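Local coordinates for ABC transporter ATP-binding protein (Leptospira interrogans serovar Copenhageni, PDB 4HZI), which probably binds and hydrolyses ATP as the ATPase subunit of an orphan ABC transporter involved in manganese utilization and tolerance, at residues L35-S41 against A86-R92; I49-F55 against T75-I80; K108-D114 against P192-D198; T131-F137 against L185-N190. One frame throughout, in Å; residues are numbered along the deposited sequence.

Interaction 1 (L35-S41 against A86-R92)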
# COMPACT_ATOMS: atom_id res chain seq x y z
N LEU A 35 -11.50 -23.10 -12.66
CA LEU A 35 -10.06 -22.88 -12.90
C LEU A 35 -9.25 -23.96 -12.18
O LEU A 35 -9.46 -24.24 -10.98
CB LEU A 35 -9.63 -21.53 -12.39
CG LEU A 35 -8.14 -21.20 -12.60
CD1 LEU A 35 -7.86 -21.06 -14.09
CD2 LEU A 35 -7.68 -19.97 -11.86
N SER A 36 -8.32 -24.59 -12.90
CA SER A 36 -7.46 -25.54 -12.24
C SER A 36 -6.03 -25.41 -12.75
O SER A 36 -5.82 -25.27 -13.94
CB SER A 36 -7.91 -26.97 -12.40
OG SER A 36 -7.94 -27.37 -13.72
N LEU A 37 -5.11 -25.41 -11.80
CA LEU A 37 -3.68 -25.43 -12.07
C LEU A 37 -3.13 -26.70 -11.43
O LEU A 37 -3.37 -26.96 -10.24
CB LEU A 37 -3.00 -24.24 -11.47
CG LEU A 37 -3.16 -22.91 -12.22
CD1 LEU A 37 -4.58 -22.37 -12.13
CD2 LEU A 37 -2.19 -21.90 -11.71
N GLU A 38 -2.42 -27.48 -12.22
CA GLU A 38 -1.75 -28.70 -11.71
C GLU A 38 -0.24 -28.63 -12.03
O GLU A 38 0.13 -28.66 -13.20
CB GLU A 38 -2.35 -29.91 -12.40
CG GLU A 38 -3.83 -30.08 -12.10
CD GLU A 38 -4.42 -31.35 -12.71
OE1 GLU A 38 -4.34 -31.53 -13.95
OE2 GLU A 38 -4.97 -32.15 -11.94
N LYS A 39 0.55 -28.46 -10.98
CA LYS A 39 2.00 -28.41 -11.00
C LYS A 39 2.51 -27.39 -11.99
O LYS A 39 3.44 -27.67 -12.77
CB LYS A 39 2.55 -29.79 -11.36
CG LYS A 39 2.21 -30.87 -10.36
CD LYS A 39 2.82 -32.20 -10.80
CE LYS A 39 2.12 -33.38 -10.14
NZ LYS A 39 2.19 -33.32 -8.65
N ILE A 40 1.90 -26.22 -11.99
CA ILE A 40 2.33 -25.13 -12.88
C ILE A 40 3.67 -24.56 -12.46
O ILE A 40 3.88 -24.05 -11.34
CB ILE A 40 1.23 -24.02 -13.03
CG1 ILE A 40 0.09 -24.54 -13.89
CG2 ILE A 40 1.81 -22.73 -13.61
CD1 ILE A 40 0.33 -24.62 -15.40
N SER A 41 4.62 -24.64 -13.39
CA SER A 41 5.91 -24.09 -13.19
C SER A 41 6.26 -23.08 -14.27
O SER A 41 5.78 -23.16 -15.39
CB SER A 41 6.93 -25.24 -13.16
OG SER A 41 6.94 -25.84 -11.88
N ALA A 86 3.22 -21.38 -19.23
CA ALA A 86 3.88 -22.18 -18.24
C ALA A 86 5.03 -22.98 -18.88
O ALA A 86 4.91 -23.42 -20.03
CB ALA A 86 2.90 -23.14 -17.63
N THR A 87 6.10 -23.19 -18.13
CA THR A 87 7.18 -24.03 -18.60
C THR A 87 6.82 -25.51 -18.43
O THR A 87 7.22 -26.35 -19.23
CB THR A 87 8.54 -23.60 -17.98
OG1 THR A 87 8.50 -23.71 -16.56
CG2 THR A 87 8.82 -22.18 -18.30
N SER A 88 6.01 -25.84 -17.43
CA SER A 88 5.45 -27.18 -17.33
C SER A 88 4.16 -27.10 -16.53
O SER A 88 3.87 -26.04 -15.96
CB SER A 88 6.43 -28.12 -16.64
OG SER A 88 6.83 -27.61 -15.39
N GLY A 89 3.46 -28.22 -16.46
CA GLY A 89 2.21 -28.34 -15.73
C GLY A 89 1.03 -28.01 -16.61
O GLY A 89 1.19 -27.67 -17.79
N THR A 90 -0.18 -28.08 -16.05
CA THR A 90 -1.38 -27.97 -16.81
C THR A 90 -2.32 -26.97 -16.16
O THR A 90 -2.47 -26.99 -14.94
CB THR A 90 -2.10 -29.33 -16.88
OG1 THR A 90 -1.22 -30.30 -17.47
CG2 THR A 90 -3.34 -29.24 -17.73
N ILE A 91 -2.93 -26.11 -16.98
CA ILE A 91 -3.90 -25.11 -16.50
C ILE A 91 -5.12 -25.23 -17.39
O ILE A 91 -4.99 -25.41 -18.63
CB ILE A 91 -3.28 -23.71 -16.41
CG1 ILE A 91 -4.38 -22.67 -16.08
CG2 ILE A 91 -2.54 -23.35 -17.70
CD1 ILE A 91 -3.83 -21.33 -15.68
N ARG A 92 -6.31 -25.22 -16.77
CA ARG A 92 -7.53 -25.41 -17.51
C ARG A 92 -8.57 -24.40 -17.05
O ARG A 92 -8.62 -24.03 -15.87
CB ARG A 92 -8.12 -26.79 -17.23
CG ARG A 92 -7.31 -27.98 -17.68
CD ARG A 92 -7.95 -29.26 -17.16
NE ARG A 92 -7.01 -30.37 -17.28
CZ ARG A 92 -6.90 -31.18 -18.32
NH1 ARG A 92 -7.69 -31.05 -19.39
NH2 ARG A 92 -6.00 -32.16 -18.29
O HOH W 1 -5.15 -28.23 -14.47
O HOH W 2 -10.71 -26.46 -14.64
O HOH W 3 0.37 -31.12 -14.46
O HOH W 4 5.48 -29.14 -13.60
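Ile40 reaches across to Ala86 and to the backbone around Thr90, beside a pair of antiparallel strands. From CB its two branches part. CG2 turns to the methyl of Ala86, while CG1, anti to the carbonyl carbon (chi1 -73°), passes 3.7 Å from Thr90 O. A second bend (chi2 -75°) lays CD1 over the opposite strand, where it lies 3.6 Å from Thr90 N and meets Ala86 CB at 3.7 Å and Ile91 CB at 3.9 Å. Branching at CB thus lets isoleucine face Ala86 and the Thr90 backbone at once. On the same buried side Leu37 and Ile91 lie alongside each other, pointing the same way, with Leu37 CD1 3.8 Å from Ile91 CD1.

Main-chain bonds join the strands: Ser36 and Arg92 exchange two, as do Glu38 and Thr90, with Glu38 N 2.8 Å from Thr90 O. The opposite face is polar, carrying Ser36, Glu38, Thr90, Arg92, Ser41 and Ser88. A water joins Ser36 OG to Thr90 O, and another joins Lys39 O to Ser88 OG. Between Glu38 and Ser41 the register shifts by one residue. Gly89 suits this shift: its phi is positive (90°), and its bare CA lies 3.3 Å from Lys39 O, where a side chain would collide. Separately, Thr87 and Ser88 both face Ser41 in a classic beta bulge, Thr87 N giving Ser41 O a 2.8 Å bond.

Strand 36-42 is flanked by strand 53-58, and strand 90-93 by strand 96-97. Helix 73-80 covers the apolar side, with Leu76 on Leu37 and Leu79 on Ile40, Ala86 and Ile91.

Interaction 2 (I49-F55 against T75-I80)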
# COMPACT_ATOMS: atom_id res chain seq x y z
N ILE A 49 10.60 -19.10 -11.13
CA ILE A 49 9.75 -18.06 -10.58
C ILE A 49 8.45 -18.61 -9.96
O ILE A 49 8.00 -18.11 -8.93
CB ILE A 49 9.43 -17.06 -11.68
CG1 ILE A 49 10.74 -16.42 -12.18
CG2 ILE A 49 8.50 -15.99 -11.16
CD1 ILE A 49 10.53 -15.53 -13.37
N LEU A 50 7.85 -19.58 -10.64
CA LEU A 50 6.75 -20.37 -10.08
C LEU A 50 7.19 -21.80 -10.06
O LEU A 50 7.71 -22.30 -11.04
CB LEU A 50 5.49 -20.22 -10.91
CG LEU A 50 5.05 -18.75 -11.00
CD1 LEU A 50 3.89 -18.63 -11.96
CD2 LEU A 50 4.64 -18.17 -9.64
N ASP A 51 6.97 -22.45 -8.94
CA ASP A 51 7.36 -23.85 -8.79
C ASP A 51 6.25 -24.80 -8.39
O ASP A 51 5.87 -24.83 -7.21
CB ASP A 51 8.44 -23.87 -7.75
CG ASP A 51 9.10 -25.24 -7.59
OD1 ASP A 51 8.71 -26.22 -8.23
OD2 ASP A 51 10.03 -25.29 -6.79
N SER A 52 5.75 -25.53 -9.38
CA SER A 52 4.76 -26.61 -9.22
C SER A 52 3.49 -26.12 -8.48
O SER A 52 3.03 -26.71 -7.48
CB SER A 52 5.42 -27.82 -8.50
OG SER A 52 4.57 -28.94 -8.57
N VAL A 53 2.94 -25.03 -8.99
CA VAL A 53 1.78 -24.37 -8.35
C VAL A 53 0.52 -25.17 -8.67
O VAL A 53 0.20 -25.46 -9.81
CB VAL A 53 1.67 -22.90 -8.85
CG1 VAL A 53 0.34 -22.25 -8.40
CG2 VAL A 53 2.79 -22.10 -8.30
N SER A 54 -0.19 -25.56 -7.60
CA SER A 54 -1.40 -26.32 -7.74
C SER A 54 -2.52 -25.73 -6.85
O SER A 54 -2.33 -25.49 -5.65
CB SER A 54 -1.14 -27.78 -7.33
OG SER A 54 -0.30 -28.42 -8.29
N PHE A 55 -3.65 -25.48 -7.47
CA PHE A 55 -4.86 -25.13 -6.76
C PHE A 55 -6.05 -25.18 -7.71
O PHE A 55 -5.90 -25.39 -8.91
CB PHE A 55 -4.75 -23.78 -6.04
CG PHE A 55 -4.65 -22.57 -6.93
CD1 PHE A 55 -5.80 -21.84 -7.34
CD2 PHE A 55 -3.39 -22.08 -7.27
CE1 PHE A 55 -5.67 -20.69 -8.11
CE2 PHE A 55 -3.27 -20.92 -8.05
CZ PHE A 55 -4.40 -20.23 -8.45
N THR A 75 3.29 -12.59 -11.63
CA THR A 75 3.57 -13.63 -12.63
C THR A 75 2.44 -14.64 -12.79
O THR A 75 2.03 -14.99 -13.88
CB THR A 75 4.91 -14.33 -12.31
OG1 THR A 75 5.94 -13.33 -12.29
CG2 THR A 75 5.23 -15.36 -13.36
N LEU A 76 1.88 -15.09 -11.67
CA LEU A 76 0.81 -16.02 -11.70
C LEU A 76 -0.44 -15.49 -12.39
O LEU A 76 -1.05 -16.22 -13.22
CB LEU A 76 0.55 -16.53 -10.24
CG LEU A 76 -0.43 -17.69 -10.05
CD1 LEU A 76 -0.14 -18.92 -10.92
CD2 LEU A 76 -0.40 -18.10 -8.58
N VAL A 77 -0.76 -14.23 -12.12
CA VAL A 77 -1.92 -13.56 -12.71
C VAL A 77 -1.70 -13.50 -14.22
O VAL A 77 -2.60 -13.85 -14.99
CB VAL A 77 -2.09 -12.14 -12.14
CG1 VAL A 77 -3.10 -11.35 -12.95
CG2 VAL A 77 -2.52 -12.21 -10.67
N ASN A 78 -0.48 -13.10 -14.61
CA ASN A 78 -0.11 -13.07 -16.04
C ASN A 78 -0.25 -14.41 -16.76
O ASN A 78 -0.72 -14.47 -17.90
CB ASN A 78 1.30 -12.51 -16.23
CG ASN A 78 1.41 -11.06 -15.85
OD1 ASN A 78 0.42 -10.35 -15.78
ND2 ASN A 78 2.61 -10.61 -15.62
N LEU A 79 0.08 -15.49 -16.07
CA LEU A 79 -0.04 -16.81 -16.59
C LEU A 79 -1.51 -17.19 -16.68
O LEU A 79 -1.98 -17.68 -17.70
CB LEU A 79 0.77 -17.75 -15.71
CG LEU A 79 1.04 -19.14 -16.26
CD1 LEU A 79 2.27 -19.76 -15.62
CD2 LEU A 79 -0.17 -20.04 -16.06
N ILE A 80 -2.28 -16.91 -15.61
CA ILE A 80 -3.73 -17.17 -15.68
C ILE A 80 -4.44 -16.37 -16.81
O ILE A 80 -5.37 -16.88 -17.44
CB ILE A 80 -4.38 -16.95 -14.29
CG1 ILE A 80 -3.84 -17.98 -13.30
CG2 ILE A 80 -5.90 -17.04 -14.35
CD1 ILE A 80 -4.12 -17.71 -11.84
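Leu50 and Thr75 run antiparallel past one another, bringing Leu50 CD1 to 3.8 Å from Thr75 CG2. The same methyl rests 4.0 Å from Leu76 CA and also touches the CD1 methyls of Leu76 and Leu79, so it packs against three helical residues. Beside it, the Ile49 side chain stands nearly at a right angle to that of Thr75, its CG2 against the threonine's OG1 and CG2. Threonine suits this edge of the helix: its methyl joins the apolar contact, while its side chain lies about 6 Å from a bound sulfate.

Leu76 serves the other half of the contact with both branches. Its CD1 lies 4.2 Å from Val53 CG1, and CD2 comes 4.1 Å from Phe55 CE2, at the edge of the ring and near its plane. The ring reaches the helix because Phe55 CG stands between its own backbone N and carbonyl carbon (chi1 68°); its CZ then also meets Ile80 CD1.

Behind this apolar layer lie two beta bulges that may orient the side chains: Ile49 and Leu50 both face Tyr42, and Ser52 and Val53 both face Ile40. Ser52 N is held by Ser41 OG.

Helix 73-80 probably carries the end of a P-loop; its 75-80 part crosses strand 53-55 at 67°, their axes 12.3 Å apart. Leu76 and Leu79 also pack on strand 36-42, whereas Ile80 touches Phe194 and Ile196 of strand 194-198, so the helix is wedged between the two sheets.

Interaction 3 (K108-D114 against P192-D198)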
# COMPACT_ATOMS: atom_id res chain seq x y z
N LYS A 108 -11.57 -12.84 -23.17
CA LYS A 108 -12.98 -12.43 -23.15
C LYS A 108 -13.69 -13.06 -21.96
O LYS A 108 -14.58 -12.46 -21.37
CB LYS A 108 -13.66 -12.86 -24.46
CG LYS A 108 -15.17 -12.72 -24.47
CD LYS A 108 -15.76 -12.92 -25.86
CE LYS A 108 -17.16 -12.32 -25.97
NZ LYS A 108 -17.89 -12.79 -27.18
N ARG A 109 -13.29 -14.27 -21.59
CA ARG A 109 -13.92 -15.00 -20.46
C ARG A 109 -13.40 -14.74 -19.02
O ARG A 109 -13.97 -15.25 -18.04
CB ARG A 109 -13.88 -16.48 -20.77
CG ARG A 109 -14.48 -16.77 -22.15
CD ARG A 109 -14.11 -18.15 -22.61
NE ARG A 109 -14.58 -19.17 -21.68
CZ ARG A 109 -14.32 -20.47 -21.81
NH1 ARG A 109 -13.61 -20.91 -22.86
NH2 ARG A 109 -14.79 -21.33 -20.92
N ILE A 110 -12.33 -13.98 -18.88
CA ILE A 110 -11.73 -13.65 -17.60
C ILE A 110 -11.72 -12.14 -17.42
O ILE A 110 -11.05 -11.44 -18.19
CB ILE A 110 -10.30 -14.16 -17.49
CG1 ILE A 110 -10.24 -15.68 -17.71
CG2 ILE A 110 -9.72 -13.80 -16.13
CD1 ILE A 110 -8.83 -16.29 -17.56
N GLY A 111 -12.48 -11.63 -16.45
CA GLY A 111 -12.43 -10.19 -16.14
C GLY A 111 -11.23 -9.87 -15.29
O GLY A 111 -10.86 -10.66 -14.44
N ILE A 112 -10.61 -8.72 -15.51
CA ILE A 112 -9.50 -8.28 -14.70
C ILE A 112 -9.76 -6.93 -14.14
O ILE A 112 -10.13 -6.00 -14.89
CB ILE A 112 -8.19 -8.08 -15.51
CG1 ILE A 112 -7.79 -9.35 -16.21
CG2 ILE A 112 -7.07 -7.59 -14.56
CD1 ILE A 112 -7.30 -10.43 -15.28
N LEU A 113 -9.57 -6.79 -12.83
CA LEU A 113 -9.54 -5.48 -12.20
C LEU A 113 -8.08 -5.21 -11.80
O LEU A 113 -7.54 -5.83 -10.86
CB LEU A 113 -10.47 -5.43 -10.99
CG LEU A 113 -10.86 -4.05 -10.42
CD1 LEU A 113 -11.71 -4.20 -9.17
CD2 LEU A 113 -9.70 -3.13 -10.11
N ASP A 114 -7.43 -4.31 -12.52
CA ASP A 114 -6.06 -3.87 -12.18
C ASP A 114 -5.94 -2.34 -12.34
O ASP A 114 -6.42 -1.77 -13.30
CB ASP A 114 -4.98 -4.66 -12.95
CG ASP A 114 -4.74 -4.16 -14.36
OD1 ASP A 114 -5.65 -3.56 -14.97
OD2 ASP A 114 -3.62 -4.40 -14.85
N PRO A 192 -17.92 -12.21 -17.80
CA PRO A 192 -16.91 -13.26 -17.80
C PRO A 192 -17.24 -14.42 -16.89
O PRO A 192 -18.03 -14.30 -15.98
CB PRO A 192 -15.66 -12.54 -17.28
CG PRO A 192 -16.20 -11.48 -16.38
CD PRO A 192 -17.50 -11.04 -17.02
N ASP A 193 -16.56 -15.53 -17.11
CA ASP A 193 -16.74 -16.76 -16.32
C ASP A 193 -16.23 -16.54 -14.90
O ASP A 193 -16.80 -17.04 -13.93
CB ASP A 193 -15.95 -17.89 -16.98
CG ASP A 193 -16.54 -18.32 -18.34
OD1 ASP A 193 -17.74 -18.10 -18.56
OD2 ASP A 193 -15.78 -18.91 -19.17
N PHE A 194 -15.13 -15.80 -14.80
CA PHE A 194 -14.53 -15.43 -13.53
C PHE A 194 -13.77 -14.10 -13.56
O PHE A 194 -13.40 -13.58 -14.63
CB PHE A 194 -13.77 -16.59 -12.87
CG PHE A 194 -12.30 -16.68 -13.20
CD1 PHE A 194 -11.89 -17.29 -14.36
CD2 PHE A 194 -11.36 -16.24 -12.31
CE1 PHE A 194 -10.53 -17.42 -14.65
CE2 PHE A 194 -9.99 -16.35 -12.59
CZ PHE A 194 -9.59 -16.92 -13.75
N LEU A 195 -13.55 -13.55 -12.38
CA LEU A 195 -12.94 -12.25 -12.21
C LEU A 195 -11.65 -12.36 -11.41
O LEU A 195 -11.58 -13.00 -10.36
CB LEU A 195 -13.90 -11.34 -11.45
CG LEU A 195 -13.38 -9.98 -11.01
CD1 LEU A 195 -12.84 -9.12 -12.15
CD2 LEU A 195 -14.56 -9.27 -10.37
N ILE A 196 -10.62 -11.70 -11.90
CA ILE A 196 -9.41 -11.55 -11.12
C ILE A 196 -9.28 -10.14 -10.59
O ILE A 196 -9.29 -9.18 -11.36
CB ILE A 196 -8.15 -11.84 -11.96
CG1 ILE A 196 -8.17 -13.23 -12.57
CG2 ILE A 196 -6.92 -11.65 -11.08
CD1 ILE A 196 -6.99 -13.50 -13.53
N MET A 197 -9.21 -9.98 -9.27
CA MET A 197 -8.99 -8.68 -8.67
C MET A 197 -7.56 -8.63 -8.09
O MET A 197 -7.26 -9.22 -7.07
CB MET A 197 -10.00 -8.39 -7.58
CG MET A 197 -11.38 -8.17 -8.18
SD MET A 197 -12.55 -7.84 -6.89
CE MET A 197 -13.12 -9.52 -6.69
N ASP A 198 -6.70 -7.94 -8.81
CA ASP A 198 -5.28 -7.92 -8.55
C ASP A 198 -4.92 -6.70 -7.70
O ASP A 198 -4.78 -5.60 -8.24
CB ASP A 198 -4.55 -7.89 -9.91
CG ASP A 198 -3.04 -8.04 -9.80
OD1 ASP A 198 -2.53 -8.33 -8.69
OD2 ASP A 198 -2.37 -7.87 -10.86
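The polar side-chain contact is the salt bridge of Arg109 with Asp193. The arginine grips side-on with two nitrogens, NE and NH2, yet both go to one oxygen: Asp193 OD2 lies 2.8 Å from NE and 3.1 Å from NH2. That oxygen is near the guanidinium plane, but the two flat groups stand 85° apart. A bend at chi3 (59°) brings the guanidinium round to the carboxylate.

Backbone bonds join edge strand 110-113 in parallel to strand 194-198, whose end at Asp198 fits the Walker B motif of ABC ATPases. Gly111 N binds Phe194 O, Ile196 N binds Gly111 O (2.8 Å), Leu113 N binds Ile196 O and Asp198 N binds Leu113 O. Having no side chain, Gly111 makes way for the Pro192 ring and for Leu195 CD1, 3.4 Å from Gly111 O.

Apolar contacts lie on both faces. On one, Ile110 CG2 makes a CH-pi contact over a face of the Phe194 ring, 4.2 Å from its centroid, and Ile112 CD1 meets Ile196 CD1 at 3.5 Å; on the other, Leu113 CB meets Met197 CG at 4.0 Å.

Main-chain bonds and apolar side chains thus hold the strands together, whereas the charge pair at their start is probably more sensitive to solvent and salt.

Interaction 4 (T131-F137 against L185-N190)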
# COMPACT_ATOMS: atom_id res chain seq x y z
N THR A 131 -15.84 4.75 -19.44
CA THR A 131 -14.81 3.92 -18.82
C THR A 131 -15.27 2.47 -18.77
O THR A 131 -14.48 1.58 -19.05
CB THR A 131 -14.48 4.47 -17.41
OG1 THR A 131 -13.93 5.79 -17.55
CG2 THR A 131 -13.49 3.59 -16.70
N ILE A 132 -16.53 2.24 -18.46
CA ILE A 132 -17.03 0.89 -18.44
C ILE A 132 -17.01 0.30 -19.85
O ILE A 132 -16.63 -0.85 -20.06
CB ILE A 132 -18.40 0.82 -17.79
CG1 ILE A 132 -18.26 1.30 -16.34
CG2 ILE A 132 -18.96 -0.60 -17.86
CD1 ILE A 132 -19.55 1.47 -15.62
N LEU A 133 -17.39 1.10 -20.83
CA LEU A 133 -17.43 0.62 -22.20
C LEU A 133 -16.04 0.26 -22.73
O LEU A 133 -15.91 -0.64 -23.53
CB LEU A 133 -18.12 1.65 -23.10
CG LEU A 133 -19.64 1.77 -22.82
CD1 LEU A 133 -20.16 3.06 -23.43
CD2 LEU A 133 -20.42 0.58 -23.39
N THR A 134 -14.99 0.93 -22.28
CA THR A 134 -13.63 0.51 -22.73
C THR A 134 -13.32 -0.95 -22.39
O THR A 134 -12.43 -1.54 -22.98
CB THR A 134 -12.52 1.34 -22.11
OG1 THR A 134 -12.57 1.19 -20.69
CG2 THR A 134 -12.68 2.80 -22.52
N GLY A 135 -14.07 -1.53 -21.46
CA GLY A 135 -13.89 -2.92 -21.10
C GLY A 135 -14.39 -3.90 -22.13
O GLY A 135 -14.10 -5.06 -22.04
N LEU A 136 -15.19 -3.45 -23.09
CA LEU A 136 -15.72 -4.37 -24.12
C LEU A 136 -14.58 -5.06 -24.90
O LEU A 136 -13.54 -4.44 -25.20
CB LEU A 136 -16.64 -3.65 -25.07
CG LEU A 136 -17.97 -3.21 -24.43
CD1 LEU A 136 -18.62 -2.17 -25.33
CD2 LEU A 136 -18.92 -4.38 -24.18
N PHE A 137 -14.83 -6.32 -25.19
CA PHE A 137 -13.96 -7.24 -25.96
C PHE A 137 -13.88 -6.82 -27.42
O PHE A 137 -14.91 -6.74 -28.12
CB PHE A 137 -14.54 -8.67 -25.86
CG PHE A 137 -14.02 -9.63 -26.92
CD1 PHE A 137 -12.69 -10.09 -26.88
CD2 PHE A 137 -14.85 -10.09 -27.95
CE1 PHE A 137 -12.22 -10.98 -27.85
CE2 PHE A 137 -14.38 -10.98 -28.91
CZ PHE A 137 -13.06 -11.42 -28.86
N LEU A 185 -16.85 -2.61 -12.36
CA LEU A 185 -17.94 -2.70 -13.36
C LEU A 185 -17.39 -2.96 -14.75
O LEU A 185 -17.90 -3.79 -15.51
CB LEU A 185 -18.83 -1.44 -13.32
CG LEU A 185 -19.56 -1.23 -12.02
CD1 LEU A 185 -20.55 -0.09 -12.11
CD2 LEU A 185 -20.25 -2.53 -11.60
N ARG A 186 -16.33 -2.23 -15.08
CA ARG A 186 -15.63 -2.41 -16.33
C ARG A 186 -15.18 -3.87 -16.54
O ARG A 186 -15.26 -4.42 -17.68
CB ARG A 186 -14.45 -1.49 -16.38
CG ARG A 186 -13.60 -1.67 -17.61
CD ARG A 186 -12.42 -0.71 -17.65
NE ARG A 186 -11.60 -0.95 -18.82
CZ ARG A 186 -10.78 -1.99 -19.00
NH1 ARG A 186 -10.62 -2.92 -18.07
NH2 ARG A 186 -10.11 -2.11 -20.15
N SER A 187 -14.71 -4.48 -15.44
CA SER A 187 -14.14 -5.84 -15.45
C SER A 187 -15.22 -6.89 -15.73
O SER A 187 -14.93 -7.98 -16.25
CB SER A 187 -13.34 -6.08 -14.11
OG SER A 187 -14.19 -6.51 -13.04
N ILE A 188 -16.48 -6.57 -15.45
CA ILE A 188 -17.58 -7.50 -15.69
C ILE A 188 -18.45 -7.16 -16.93
O ILE A 188 -19.39 -7.87 -17.24
CB ILE A 188 -18.46 -7.67 -14.45
CG1 ILE A 188 -19.14 -6.35 -14.06
CG2 ILE A 188 -17.61 -8.19 -13.32
CD1 ILE A 188 -20.24 -6.54 -13.04
N VAL A 189 -18.09 -6.10 -17.65
CA VAL A 189 -18.84 -5.68 -18.85
C VAL A 189 -19.01 -6.79 -19.92
O VAL A 189 -20.03 -6.85 -20.60
CB VAL A 189 -18.23 -4.38 -19.45
CG1 VAL A 189 -17.01 -4.67 -20.30
CG2 VAL A 189 -19.23 -3.59 -20.28
N ASN A 190 -18.04 -7.70 -20.05
CA ASN A 190 -18.19 -8.84 -20.96
C ASN A 190 -18.90 -10.06 -20.40
O ASN A 190 -18.98 -11.07 -21.08
CB ASN A 190 -16.84 -9.31 -21.49
CG ASN A 190 -16.06 -8.22 -22.18
OD1 ASN A 190 -14.92 -7.93 -21.81
ND2 ASN A 190 -16.70 -7.58 -23.17
O HOH W 5 -13.58 -6.17 -19.22
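The turn after helix 128-133 meets the end of helix 176-188 here, with Arg186 reaching out to Thr134 and Gly135. The two helices belong to the stretch that, in ABC ATPases, makes up the helical subdomain and its junction with the nucleotide-binding core. Arg186 is fully extended from CG to NE, its CG anti to the backbone N (chi1 176°), and this length carries it alongside the turn. Its CD passes 3.4 Å from Thr131 O, and NE donates to Thr134 OG1 at 3.0 Å, the hydroxyl lying in the guanidinium plane. Thr134 suits the place because its hydroxyl works twice, accepting from the arginine and donating to Thr131 O in a bond that is short, at 2.5 Å from OG1. Gly135 CA sits over one guanidinium face, 3.7 Å above its plane and displaced toward the rim.

Glycine also admits Val189, whose CG1 presses to 3.3 Å from Gly135 C. Its other methyl, CG2, meets Ile132 CG2 at 3.9 Å and Leu136 CD2 at 4.0 Å. Ile132 in turn extends CD1 to Leu185 CB, a buried apolar contact that the neighbouring Leu158 and Phe215 continue. A water lies between Gly135 O and Arg186 O, within hydrogen-bonding distance of both.

Leu133 to Leu136 form a type I beta turn. A turn following a helix, packed against the last turns of another, is consistent with the join between helical subdomain and core; helix 176-188 begins in a sequence that fits the ABC signature motif.

How the interactions relate
Interactions 1 and 2 share the antiparallel sheet: strands 36-42 and 53-58 are neighbours there, and helix 73-80, one side of interaction 2, also covers the apolar face of interaction 1. The first is partly exposed, with backbone bonds, waters and polar side chains on its outer side; the second is buried and purely apolar. Interactions 3 and 4 lie about the parallel sheet and the helices beside it, their centres about 10 Å apart, and Leu195 and Pro192 touch Ser187. Interaction 3, its centre about 6 Å from the centre of the folded chain, joins parallel strands by backbone bonds, whereas interaction 4, partly buried, relies on side chains of two helix ends.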